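Local atomic coordinates of restriction endonuclease Hpy99I (Helicobacter pylori, PDB entry 3GOX), a protein that cuts double-stranded DNA at its recognition sequence as a type II restriction endonuclease of the beta-beta-alpha-Me class and binds zinc. Residues D16-K21 with A43-I48. Residues are numbered along the deposited sequence; the frame is centred on the assembly and turned at random.
Sequences DFVIAK and AMVLFI
With CG1 of Val45 turned anti to the backbone N (chi1 -179°), and CG2 of Val18 set between its own backbone N and carbonyl carbon, these two methyls meet at 4.0 Å. Valine suits both positions: branching at CB keeps the methyls close to the strand, and this is enough because the CA atoms of Val18 and Val45, the closest CA pair across the segments, lie 8.5 Å apart. The same CG1 of Val45 also sits 3.6 Å above one face of the Phe47 ring, offset toward its rim, and so touches both Val18 and the aromatic two residues on along its own strand.

Phe47 reaches in the direction of strand 17-20 with its ring, whose CE1 comes to 4.1 Å from CB of Ala20. A small residue fits there, because the aromatic rather than the alanine spans the distance. The Phe17-Ile48 pair reverses this, its aromatic belonging to 16-21 and its aliphatic chain to 43-48. Ile48 extends CG1 and then CD1 (chi2 160°) to the edge of the Phe17 ring, near the ring plane, where CD1 lies 4.1 Å from CE1; the two side chains cross at about a right angle. No hydrogen bond links the segments, and all six touching residues are buried apolar ones.

Segments 17-20 and 45-48 run 94° apart, an angle within one antiparallel sheet consistent with the curled small barrel of SH3-like domains, across whose interior the contact joins two strands. Strand 32-39 stands between them in the sheet order, with Ile35 against Val45 and Val34 against Phe17. Leu61 of strand 61-63 touches both valines, Val56 of strand 52-57 packs on Val45 and Phe47, and Val137 of the second subunit lies against Ile48.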
# COMPACT_ATOMS: atom_id res chain seq x y z
N ASP A 16 0.65 32.04 1.57
CA ASP A 16 0.36 31.83 2.99
C ASP A 16 -0.88 30.96 3.14
O ASP A 16 -1.77 30.95 2.29
CB ASP A 16 0.07 33.13 3.74
CG ASP A 16 1.30 33.99 3.97
OD1 ASP A 16 2.45 33.52 3.80
OD2 ASP A 16 1.07 35.14 4.40
N PHE A 17 -0.95 30.24 4.26
CA PHE A 17 -2.11 29.44 4.61
C PHE A 17 -2.97 30.08 5.69
O PHE A 17 -2.47 30.71 6.61
CB PHE A 17 -1.67 28.03 5.05
CG PHE A 17 -1.18 27.20 3.90
CD1 PHE A 17 -2.06 26.50 3.11
CD2 PHE A 17 0.17 27.16 3.59
CE1 PHE A 17 -1.59 25.76 2.03
CE2 PHE A 17 0.63 26.42 2.53
CZ PHE A 17 -0.26 25.72 1.75
N VAL A 18 -4.28 29.93 5.54
CA VAL A 18 -5.26 30.52 6.43
C VAL A 18 -6.38 29.54 6.69
O VAL A 18 -6.56 28.57 5.92
CB VAL A 18 -5.88 31.80 5.82
CG1 VAL A 18 -4.83 32.89 5.71
CG2 VAL A 18 -6.52 31.51 4.46
N ILE A 19 -7.14 29.80 7.75
CA ILE A 19 -8.43 29.16 7.92
C ILE A 19 -9.52 30.22 7.86
O ILE A 19 -9.32 31.39 8.23
CB ILE A 19 -8.55 28.36 9.24
CG1 ILE A 19 -8.18 29.23 10.44
CG2 ILE A 19 -7.70 27.08 9.14
CD1 ILE A 19 -8.40 28.53 11.78
N ALA A 20 -10.69 29.80 7.40
CA ALA A 20 -11.90 30.60 7.54
C ALA A 20 -12.30 30.66 9.01
O ALA A 20 -12.50 29.63 9.64
CB ALA A 20 -13.04 30.00 6.71
N LYS A 21 -12.44 31.87 9.54
CA LYS A 21 -12.91 32.03 10.91
C LYS A 21 -14.39 31.69 11.06
O LYS A 21 -14.80 31.18 12.09
CB LYS A 21 -12.69 33.46 11.40
CG LYS A 21 -11.24 33.84 11.58
CD LYS A 21 -11.09 35.31 12.02
CE LYS A 21 -11.32 35.48 13.50
NZ LYS A 21 -10.67 36.72 14.01
N ALA A 43 -8.29 39.10 0.08
CA ALA A 43 -7.46 38.10 -0.55
C ALA A 43 -8.35 37.21 -1.39
O ALA A 43 -9.53 36.99 -1.04
CB ALA A 43 -6.75 37.27 0.51
N MET A 44 -7.80 36.72 -2.49
CA MET A 44 -8.39 35.60 -3.22
C MET A 44 -7.80 34.34 -2.62
O MET A 44 -6.59 34.15 -2.65
CB MET A 44 -8.06 35.68 -4.70
CG MET A 44 -8.62 36.90 -5.39
SD MET A 44 -10.44 36.99 -5.31
CE MET A 44 -10.94 35.42 -6.02
N VAL A 45 -8.66 33.50 -2.03
CA VAL A 45 -8.23 32.32 -1.29
C VAL A 45 -8.72 31.07 -2.02
O VAL A 45 -9.90 30.98 -2.35
CB VAL A 45 -8.84 32.31 0.12
CG1 VAL A 45 -8.37 31.08 0.90
CG2 VAL A 45 -8.51 33.57 0.89
N LEU A 46 -7.83 30.12 -2.26
CA LEU A 46 -8.25 28.78 -2.74
C LEU A 46 -8.48 27.92 -1.53
O LEU A 46 -7.52 27.52 -0.84
CB LEU A 46 -7.18 28.14 -3.64
CG LEU A 46 -7.51 26.72 -4.10
CD1 LEU A 46 -8.80 26.70 -4.91
CD2 LEU A 46 -6.37 26.16 -4.93
N PHE A 47 -9.75 27.61 -1.29
CA PHE A 47 -10.11 26.66 -0.25
C PHE A 47 -9.95 25.25 -0.82
O PHE A 47 -10.60 24.88 -1.79
CB PHE A 47 -11.49 26.97 0.29
CG PHE A 47 -11.51 28.17 1.16
CD1 PHE A 47 -10.99 28.09 2.43
CD2 PHE A 47 -12.00 29.39 0.71
CE1 PHE A 47 -10.97 29.20 3.26
CE2 PHE A 47 -11.99 30.50 1.52
CZ PHE A 47 -11.47 30.42 2.80
N ILE A 48 -9.04 24.50 -0.23
CA ILE A 48 -8.46 23.33 -0.88
C ILE A 48 -9.43 22.14 -0.93
O ILE A 48 -9.50 21.45 -1.95
CB ILE A 48 -7.13 22.91 -0.21
CG1 ILE A 48 -6.12 24.06 -0.33
CG2 ILE A 48 -6.59 21.60 -0.80
CD1 ILE A 48 -4.99 23.98 0.66